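Local coordinates for protein extracellular subtilisin-like serine proteinase (Vibrio sp. PA-44, PDB 1SH7) that probably hydrolyses peptide bonds as a cold-adapted, calcium-dependent serine endopeptidase of the subtilisin (S8) family, this chain being its catalytic part, at residues Val92-Leu97 with Val112-Gln117; Trp6-Ile11 with Thr223-Gly228; Cys163-Ala168 with Phe188-Ser193. All blocks are in the same frame, centred on the assembly; numbering follows the deposited sequence.

Contact 1: Val92-Leu97 with Val112-Gln117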
loop_
_atom_site.group_PDB
_atom_site.type_symbol
_atom_site.label_atom_id
_atom_site.label_comp_id
_atom_site.label_asym_id
_atom_site.label_seq_id
_atom_site.Cartn_x
_atom_site.Cartn_y
_atom_site.Cartn_z
ATOM N N VAL A 92 5.781 6.960 8.831
ATOM C CA VAL A 92 7.140 6.721 9.271
ATOM C C VAL A 92 7.948 6.136 8.128
ATOM O O VAL A 92 7.540 5.109 7.537
ATOM C CB VAL A 92 7.185 5.812 10.536
ATOM C CG1 VAL A 92 8.629 5.541 10.937
ATOM C CG2 VAL A 92 6.435 6.466 11.693
ATOM N N GLY A 93 9.089 6.774 7.808
ATOM C CA GLY A 93 9.990 6.316 6.741
ATOM C C GLY A 93 10.923 5.211 7.198
ATOM O O GLY A 93 11.601 5.354 8.207
ATOM N N VAL A 94 10.930 4.086 6.488
ATOM C CA VAL A 94 11.875 2.985 6.754
ATOM C C VAL A 94 12.652 2.739 5.475
ATOM O O VAL A 94 12.210 2.040 4.564
ATOM C CB VAL A 94 11.154 1.708 7.239
ATOM C CG1 VAL A 94 12.147 0.628 7.645
ATOM C CG2 VAL A 94 10.232 2.036 8.409
ATOM N N ARG A 95 13.774 3.412 5.358
ATOM C CA ARG A 95 14.517 3.409 4.120
ATOM C C ARG A 95 15.381 2.145 3.950
ATOM O O ARG A 95 16.384 1.951 4.659
ATOM C CB ARG A 95 15.346 4.680 4.009
ATOM C CG ARG A 95 16.193 4.765 2.729
ATOM C CD ARG A 95 16.847 6.113 2.572
ATOM N NE ARG A 95 17.494 6.215 1.270
ATOM C CZ ARG A 95 18.795 6.220 1.025
ATOM N NH1 ARG A 95 19.199 6.298 -0.232
ATOM N NH2 ARG A 95 19.703 6.209 1.972
ATOM N N VAL A 96 14.992 1.298 2.998
ATOM C CA VAL A 96 15.743 0.083 2.701
ATOM C C VAL A 96 16.204 -0.022 1.244
ATOM O O VAL A 96 16.862 -1.011 0.897
ATOM C CB VAL A 96 14.948 -1.204 3.049
ATOM C CG1 VAL A 96 14.594 -1.239 4.568
ATOM C CG2 VAL A 96 13.669 -1.330 2.183
ATOM N N LEU A 97 15.837 0.976 0.426
ATOM C CA LEU A 97 16.224 1.045 -0.982
ATOM C C LEU A 97 16.969 2.359 -1.260
ATOM O O LEU A 97 16.562 3.457 -0.782
ATOM C CB LEU A 97 14.986 0.954 -1.877
ATOM C CG LEU A 97 14.012 -0.209 -1.665
ATOM C CD1 LEU A 97 12.791 0.029 -2.519
ATOM C CD2 LEU A 97 14.651 -1.552 -2.035
ATOM N N VAL A 112 12.086 -4.667 7.933
ATOM C CA VAL A 112 10.875 -5.407 8.319
ATOM C C VAL A 112 10.903 -5.680 9.840
ATOM O O VAL A 112 9.932 -5.407 10.549
ATOM C CB VAL A 112 10.734 -6.704 7.501
ATOM C CG1 VAL A 112 9.631 -7.609 8.050
ATOM C CG2 VAL A 112 10.526 -6.378 6.022
ATOM N N ASP A 113 12.026 -6.191 10.330
ATOM C CA ASP A 113 12.257 -6.440 11.752
ATOM C C ASP A 113 12.115 -5.152 12.582
ATOM O O ASP A 113 11.593 -5.173 13.700
ATOM C CB ASP A 113 13.671 -7.000 11.965
ATOM C CG ASP A 113 13.827 -8.436 11.515
ATOM O OD1 ASP A 113 14.997 -8.916 11.583
ATOM O OD2 ASP A 113 12.872 -9.170 11.111
ATOM N N TRP A 114 12.593 -4.035 12.040
ATOM C CA TRP A 114 12.509 -2.756 12.734
ATOM C C TRP A 114 11.062 -2.319 12.960
ATOM O O TRP A 114 10.704 -1.791 14.018
ATOM C CB TRP A 114 13.266 -1.682 11.940
ATOM C CG TRP A 114 13.395 -0.405 12.656
ATOM C CD1 TRP A 114 14.437 -0.011 13.436
ATOM C CD2 TRP A 114 12.430 0.659 12.713
ATOM N NE1 TRP A 114 14.210 1.248 13.923
ATOM C CE2 TRP A 114 12.981 1.680 13.505
ATOM C CE3 TRP A 114 11.180 0.875 12.133
ATOM C CZ2 TRP A 114 12.319 2.888 13.742
ATOM C CZ3 TRP A 114 10.520 2.060 12.384
ATOM C CH2 TRP A 114 11.080 3.038 13.187
ATOM N N VAL A 115 10.239 -2.538 11.949
ATOM C CA VAL A 115 8.800 -2.248 12.068
ATOM C C VAL A 115 8.171 -3.156 13.131
ATOM O O VAL A 115 7.468 -2.675 14.018
ATOM C CB VAL A 115 8.085 -2.387 10.702
ATOM C CG1 VAL A 115 6.603 -2.417 10.865
ATOM C CG2 VAL A 115 8.512 -1.245 9.746
ATOM N N ALA A 116 8.447 -4.448 13.104
ATOM C CA ALA A 116 7.910 -5.333 14.141
ATOM C C ALA A 116 8.346 -4.861 15.546
ATOM O O ALA A 116 7.526 -4.796 16.481
ATOM C CB ALA A 116 8.346 -6.762 13.918
ATOM N N GLN A 117 9.603 -4.451 15.673
ATOM C CA GLN A 117 10.131 -4.065 16.986
ATOM C C GLN A 117 9.661 -2.666 17.446
ATOM O O GLN A 117 9.609 -2.406 18.639
ATOM C CB GLN A 117 11.653 -4.120 17.007
ATOM C CG GLN A 117 12.226 -5.527 16.928
ATOM C CD GLN A 117 13.696 -5.551 16.521
ATOM O OE1 GLN A 117 14.413 -4.562 16.692
ATOM N NE2 GLN A 117 14.143 -6.678 15.974
#
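V94 sends CG2 toward two residues of the helix at once: it lies 3.9 Å from CG2 of V115 and 4.0 Å from CZ3 of the W114 indole. Its neighbour on the same side of the strand, V92, touches the far end of that ring, with CG1 4.2 Å from W114 CH2. The V92 side chain crosses the indole at about a right angle, whereas V94 meets it at a slant. W114 reaches both valines because its CG stands anti to the backbone N (chi1 -172°), which carries the six-membered ring over toward the strand. The contact is wholly apolar. It illustrates how a beta-alpha-beta crossover is sealed in the subtilase sheet: the chain leaves strand 90-95, returns along helix 105-118, whose residues 112-117 run at 148° to strand 92-95, and then enters strand 123-127, with strand 32-37 lying between the two. Y34 of that middle strand touches V92 and V115, and on the helix V112 and A116 pack against helix 135-146. R95 bridges to D59 and bonds to D56 of the second calcium site, while the backbone of V94 pairs with V35 and D37, the latter predicted to belong to the charge relay.

Contact 2: Trp6-Ile11 with Thr223-Gly228. With CA (calcium ion), chain E.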
loop_
_atom_site.group_PDB
_atom_site.type_symbol
_atom_site.label_atom_id
_atom_site.label_comp_id
_atom_site.label_asym_id
_atom_site.label_seq_id
_atom_site.Cartn_x
_atom_site.Cartn_y
_atom_site.Cartn_z
ATOM N N TRP A 6 -8.259 9.876 -9.858
ATOM C CA TRP A 6 -9.131 8.724 -10.168
ATOM C C TRP A 6 -9.022 7.562 -9.201
ATOM O O TRP A 6 -9.999 6.882 -8.978
ATOM C CB TRP A 6 -8.899 8.205 -11.587
ATOM C CG TRP A 6 -7.755 7.247 -11.733
ATOM C CD1 TRP A 6 -6.460 7.530 -12.130
ATOM C CD2 TRP A 6 -7.816 5.830 -11.567
ATOM N NE1 TRP A 6 -5.713 6.376 -12.168
ATOM C CE2 TRP A 6 -6.516 5.313 -11.831
ATOM C CE3 TRP A 6 -8.820 4.942 -11.158
ATOM C CZ2 TRP A 6 -6.219 3.938 -11.752
ATOM C CZ3 TRP A 6 -8.525 3.594 -11.076
ATOM C CH2 TRP A 6 -7.232 3.101 -11.375
ATOM N N GLY A 7 -7.839 7.302 -8.665
ATOM C CA GLY A 7 -7.624 6.170 -7.747
ATOM C C GLY A 7 -8.450 6.307 -6.488
ATOM O O GLY A 7 -9.178 5.385 -6.075
ATOM N N LEU A 8 -8.383 7.503 -5.903
ATOM C CA LEU A 8 -9.186 7.817 -4.741
ATOM C C LEU A 8 -10.671 7.770 -5.098
ATOM O O LEU A 8 -11.494 7.211 -4.362
ATOM C CB LEU A 8 -8.831 9.204 -4.200
ATOM C CG LEU A 8 -7.400 9.489 -3.753
ATOM C CD1 LEU A 8 -7.348 10.904 -3.210
ATOM C CD2 LEU A 8 -6.915 8.453 -2.746
ATOM N N ASP A 9 -10.997 8.367 -6.240
ATOM C CA ASP A 9 -12.348 8.410 -6.783
ATOM C C ASP A 9 -12.935 6.997 -6.920
ATOM O O ASP A 9 -14.102 6.757 -6.579
ATOM C CB ASP A 9 -12.321 9.085 -8.152
ATOM C CG ASP A 9 -13.706 9.356 -8.716
ATOM O OD1 ASP A 9 -13.769 9.980 -9.815
ATOM O OD2 ASP A 9 -14.764 9.012 -8.147
ATOM N N ARG A 10 -12.136 6.065 -7.407
ATOM C CA ARG A 10 -12.593 4.702 -7.615
ATOM C C ARG A 10 -12.911 3.891 -6.342
ATOM O O ARG A 10 -13.797 3.054 -6.366
ATOM C CB ARG A 10 -11.550 3.892 -8.389
ATOM C CG ARG A 10 -12.036 2.567 -8.918
ATOM C CD ARG A 10 -13.194 2.650 -9.904
ATOM N NE ARG A 10 -13.828 1.373 -10.218
ATOM C CZ ARG A 10 -14.797 0.775 -9.502
ATOM N NH1 ARG A 10 -15.312 -0.369 -9.935
ATOM N NH2 ARG A 10 -15.293 1.331 -8.404
ATOM N N ILE A 11 -12.179 4.101 -5.259
ATOM C CA ILE A 11 -12.187 3.132 -4.172
ATOM C C ILE A 11 -13.330 3.369 -3.195
ATOM O O ILE A 11 -13.577 2.510 -2.386
ATOM C CB ILE A 11 -10.816 3.089 -3.422
ATOM C CG1 ILE A 11 -10.570 4.400 -2.688
ATOM C CG2 ILE A 11 -9.684 2.712 -4.377
ATOM C CD1 ILE A 11 -9.360 4.392 -1.859
ATOM N N THR A 223 -0.618 -0.667 -4.043
ATOM C CA THR A 223 -0.397 -1.144 -2.714
ATOM C C THR A 223 -0.704 -0.105 -1.642
ATOM O O THR A 223 -1.398 -0.442 -0.724
ATOM C CB THR A 223 1.027 -1.732 -2.561
ATOM O OG1 THR A 223 1.227 -2.814 -3.493
ATOM C CG2 THR A 223 1.243 -2.381 -1.130
ATOM N N PRO A 224 -0.187 1.121 -1.732
ATOM C CA PRO A 224 -0.516 2.162 -0.756
ATOM C C PRO A 224 -1.971 2.585 -0.734
ATOM O O PRO A 224 -2.382 3.027 0.318
ATOM C CB PRO A 224 0.462 3.304 -1.093
ATOM C CG PRO A 224 0.927 3.025 -2.545
ATOM C CD PRO A 224 0.892 1.552 -2.637
ATOM N N HIS A 225 -2.735 2.403 -1.816
ATOM C CA HIS A 225 -4.182 2.570 -1.737
ATOM C C HIS A 225 -4.722 1.614 -0.666
ATOM O O HIS A 225 -5.550 2.021 0.170
ATOM C CB HIS A 225 -4.885 2.343 -3.086
ATOM C CG HIS A 225 -4.708 3.468 -4.074
ATOM N ND1 HIS A 225 -3.639 3.524 -4.941
ATOM C CD2 HIS A 225 -5.484 4.538 -4.369
ATOM C CE1 HIS A 225 -3.735 4.604 -5.703
ATOM N NE2 HIS A 225 -4.849 5.242 -5.370
ATOM N N VAL A 226 -4.253 0.373 -0.702
ATOM C CA VAL A 226 -4.683 -0.651 0.229
ATOM C C VAL A 226 -4.178 -0.323 1.651
ATOM O O VAL A 226 -4.934 -0.432 2.613
ATOM C CB VAL A 226 -4.249 -2.088 -0.210
ATOM C CG1 VAL A 226 -4.838 -3.143 0.732
ATOM C CG2 VAL A 226 -4.660 -2.407 -1.642
ATOM N N ALA A 227 -2.925 0.104 1.794
ATOM C CA ALA A 227 -2.414 0.497 3.102
ATOM C C ALA A 227 -3.189 1.682 3.675
ATOM O O ALA A 227 -3.430 1.756 4.875
ATOM C CB ALA A 227 -0.974 0.847 3.014
ATOM N N GLY A 228 -3.538 2.623 2.796
ATOM C CA GLY A 228 -4.365 3.764 3.144
ATOM C C GLY A 228 -5.687 3.296 3.725
ATOM O O GLY A 228 -6.118 3.765 4.782
HETATM CA CA CA E . -16.000 8.282 -6.182
HETATM O O HOH W 1 -17.977 8.512 -5.012
#
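D9 grips the calcium ion twice, through OD2 at 2.4 Å and through its own backbone O at 2.5 Å, on the same short helix whose G7 and L8 meet H225. A chi1 of -172° turns the carboxylate of D9 back beside its own carbonyl, and the one residue closes a chelate on the metal. A water at 2.3 Å from the calcium ion, together with D12, Q13, D19 and the backbone O of N21, brings the ligands to seven oxygens. The other carboxylate atom, D9 OD1, is held by the backbone N of R20, which should help fix the rotation of the group.

Across the contact, the imidazole of H225 reaches the bare backbone of G7, where no side chain intervenes: NE2 lies 3.8 Å from G7 CA, and H225 CD2 is 4.1 Å from G7 C. The backbone N of L8 stands at the edge of the ring near its plane, but at 4.2 Å from H225 NE2 this is only proximity. The leucine comes no closer with its side chain than 4.5 Å, from its CD2 to CD2 of H225, a loose approach.

H225 belongs to the GTSMATPHVAG signature of the subtilases, whose serine, S220, lies in the first turn of the long helix 219-236 and is the predicted nucleophile. The helix is kinked at P224, and ND1 of H225 bonds back to the carbonyl O of M221, which tethers the ring on the side away from G7. T77 of helix 70-79 and P200 of strand 197-200 also touch the H225 side chain, and on the N-terminal helix R10 makes a salt bridge with D183.

Contact 3: Cys163-Ala168 with Phe188-Ser193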
loop_
_atom_site.group_PDB
_atom_site.type_symbol
_atom_site.label_atom_id
_atom_site.label_comp_id
_atom_site.label_asym_id
_atom_site.label_seq_id
_atom_site.Cartn_x
_atom_site.Cartn_y
_atom_site.Cartn_z
ATOM N N CYS A 163 3.288 -15.444 -7.273
ATOM C CA CYS A 163 3.826 -16.454 -6.356
ATOM C C CYS A 163 5.328 -16.693 -6.516
ATOM O O CYS A 163 5.932 -17.274 -5.646
ATOM C CB CYS A 163 3.052 -17.789 -6.474
ATOM S SG CYS A 163 1.308 -17.684 -6.004
ATOM N N ASN A 164 5.927 -16.202 -7.594
ATOM C CA ASN A 164 7.375 -16.356 -7.835
ATOM C C ASN A 164 8.194 -15.139 -7.403
ATOM O O ASN A 164 9.351 -15.022 -7.750
ATOM C CB ASN A 164 7.596 -16.674 -9.318
ATOM C CG ASN A 164 6.948 -17.994 -9.713
ATOM O OD1 ASN A 164 6.862 -18.914 -8.893
ATOM N ND2 ASN A 164 6.455 -18.082 -10.945
ATOM N N THR A 165 7.557 -14.231 -6.648
ATOM C CA THR A 165 8.125 -12.963 -6.172
ATOM C C THR A 165 8.053 -12.949 -4.648
ATOM O O THR A 165 7.030 -13.356 -4.084
ATOM C CB THR A 165 7.300 -11.770 -6.729
ATOM O OG1 THR A 165 7.702 -11.527 -8.071
ATOM C CG2 THR A 165 7.610 -10.444 -5.984
ATOM N N SER A 166 9.135 -12.531 -3.982
ATOM C CA SER A 166 9.125 -12.255 -2.518
ATOM C C SER A 166 9.229 -10.731 -2.345
ATOM O O SER A 166 9.970 -10.119 -3.070
ATOM C CB SER A 166 10.350 -12.899 -1.828
ATOM O OG SER A 166 10.190 -14.286 -1.624
ATOM N N PRO A 167 8.564 -10.126 -1.365
ATOM C CA PRO A 167 7.681 -10.822 -0.418
ATOM C C PRO A 167 6.252 -11.085 -0.894
ATOM O O PRO A 167 5.519 -11.624 -0.105
ATOM C CB PRO A 167 7.616 -9.843 0.754
ATOM C CG PRO A 167 7.692 -8.519 0.111
ATOM C CD PRO A 167 8.720 -8.701 -1.014
ATOM N N ALA A 168 5.864 -10.730 -2.113
ATOM C CA ALA A 168 4.463 -10.911 -2.582
ATOM C C ALA A 168 3.816 -12.250 -2.253
ATOM O O ALA A 168 2.600 -12.340 -1.984
ATOM C CB ALA A 168 4.389 -10.710 -4.085
ATOM N N PHE A 188 0.698 -4.620 -17.099
ATOM C CA PHE A 188 1.984 -5.036 -16.491
ATOM C C PHE A 188 1.759 -5.826 -15.188
ATOM O O PHE A 188 2.676 -6.435 -14.651
ATOM C CB PHE A 188 2.883 -3.811 -16.198
ATOM C CG PHE A 188 2.216 -2.783 -15.313
ATOM C CD1 PHE A 188 2.041 -3.020 -13.951
ATOM C CD2 PHE A 188 1.717 -1.612 -15.844
ATOM C CE1 PHE A 188 1.342 -2.091 -13.162
ATOM C CE2 PHE A 188 1.057 -0.720 -15.071
ATOM C CZ PHE A 188 0.884 -0.949 -13.725
ATOM N N SER A 189 0.548 -5.777 -14.639
ATOM C CA SER A 189 0.330 -6.332 -13.301
ATOM C C SER A 189 0.571 -7.815 -13.195
ATOM O O SER A 189 0.023 -8.619 -13.955
ATOM C CB SER A 189 -1.103 -6.068 -12.819
ATOM O OG SER A 189 -1.199 -6.484 -11.465
ATOM N N ASN A 190 1.329 -8.222 -12.184
ATOM C CA ASN A 190 1.357 -9.633 -11.868
ATOM C C ASN A 190 -0.073 -10.057 -11.424
ATOM O O ASN A 190 -0.972 -9.227 -11.195
ATOM C CB ASN A 190 2.393 -9.941 -10.773
ATOM C CG ASN A 190 3.829 -9.952 -11.271
ATOM O OD1 ASN A 190 4.770 -10.122 -10.466
ATOM N ND2 ASN A 190 4.022 -9.783 -12.543
ATOM N N TRP A 191 -0.266 -11.368 -11.383
ATOM C CA TRP A 191 -1.567 -12.002 -11.343
ATOM C C TRP A 191 -1.448 -13.315 -10.583
ATOM O O TRP A 191 -0.346 -13.681 -10.167
ATOM C CB TRP A 191 -2.134 -12.224 -12.780
ATOM C CG TRP A 191 -1.144 -12.756 -13.789
ATOM C CD1 TRP A 191 -0.540 -12.055 -14.769
ATOM C CD2 TRP A 191 -0.699 -14.105 -13.926
ATOM N NE1 TRP A 191 0.295 -12.870 -15.497
ATOM C CE2 TRP A 191 0.227 -14.136 -14.985
ATOM C CE3 TRP A 191 -0.957 -15.291 -13.234
ATOM C CZ2 TRP A 191 0.868 -15.306 -15.386
ATOM C CZ3 TRP A 191 -0.309 -16.448 -13.629
ATOM C CH2 TRP A 191 0.592 -16.440 -14.695
ATOM N N GLY A 192 -2.576 -14.014 -10.392
ATOM C CA GLY A 192 -2.571 -15.358 -9.819
ATOM C C GLY A 192 -3.100 -15.568 -8.409
ATOM O O GLY A 192 -3.613 -14.661 -7.723
ATOM N N SER A 193 -2.927 -16.806 -7.959
ATOM C CA SER A 193 -3.422 -17.250 -6.657
ATOM C C SER A 193 -2.829 -16.522 -5.440
ATOM O O SER A 193 -3.433 -16.563 -4.384
ATOM C CB SER A 193 -3.144 -18.746 -6.491
ATOM O OG SER A 193 -1.758 -18.983 -6.458
#
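C163 and S193 meet where two irregular loops of the subtilase fold come together, one linking strand 150-154 to strand 174-179, the other strand 174-179 to strand 197-200. The covalent tie is a disulfide from C163 to C194, one residue past S193, which staples the loops at this end. Beside the staple lies a plain van der Waals approach: OG of S193 sits 3.4 Å from SG of C163, with chi1 of the serine at 65° placing OG between its backbone N and carbonyl carbon. T165, whose side chain lies about 7 Å from the bound phenylmethanesulfonic acid at the nearest, brings its loop close to the active site and faces N190 obliquely without a bond.

Apolar, polar and cation-pi interactions tie each loop to its surroundings. P167, preceded by a cis peptide bond, packs on L137 and V141 of helix 135-146, and S166 OG is held by D138 and the backbone N of S134. In the other loop, W191 makes a cation-pi pair with R262. S189 OG, itself bonded to the backbone N of S178, donates to the carbonyl O of N190 at 2.8 Å, lying in the carbonyl plane on a lone pair at a C=O...donor angle of 135°.

Overall arrangement
Contact 2 closes a loop of more than 200 residues, within which contacts 1 and 3 follow in series. The centres of contacts 1 and 2 are about 22 Å apart, on opposite sides of the chain's centre; that of contact 3 lies about 22 Å from contact 1 and about 19 Å from contact 2. Contacts 1 and 3 belong to the seven-stranded parallel sheet and its loops; contact 2 reaches it through H225 and V226, which touch strand 197-200. Contact 2 holds a calcium ligand, D9, while other calcium ions lie about 11 Å from the side chain of V94 and about 9 Å from that of C163. Contact 2 thus ties the N-terminal helix to the helix carrying the predicted nucleophile.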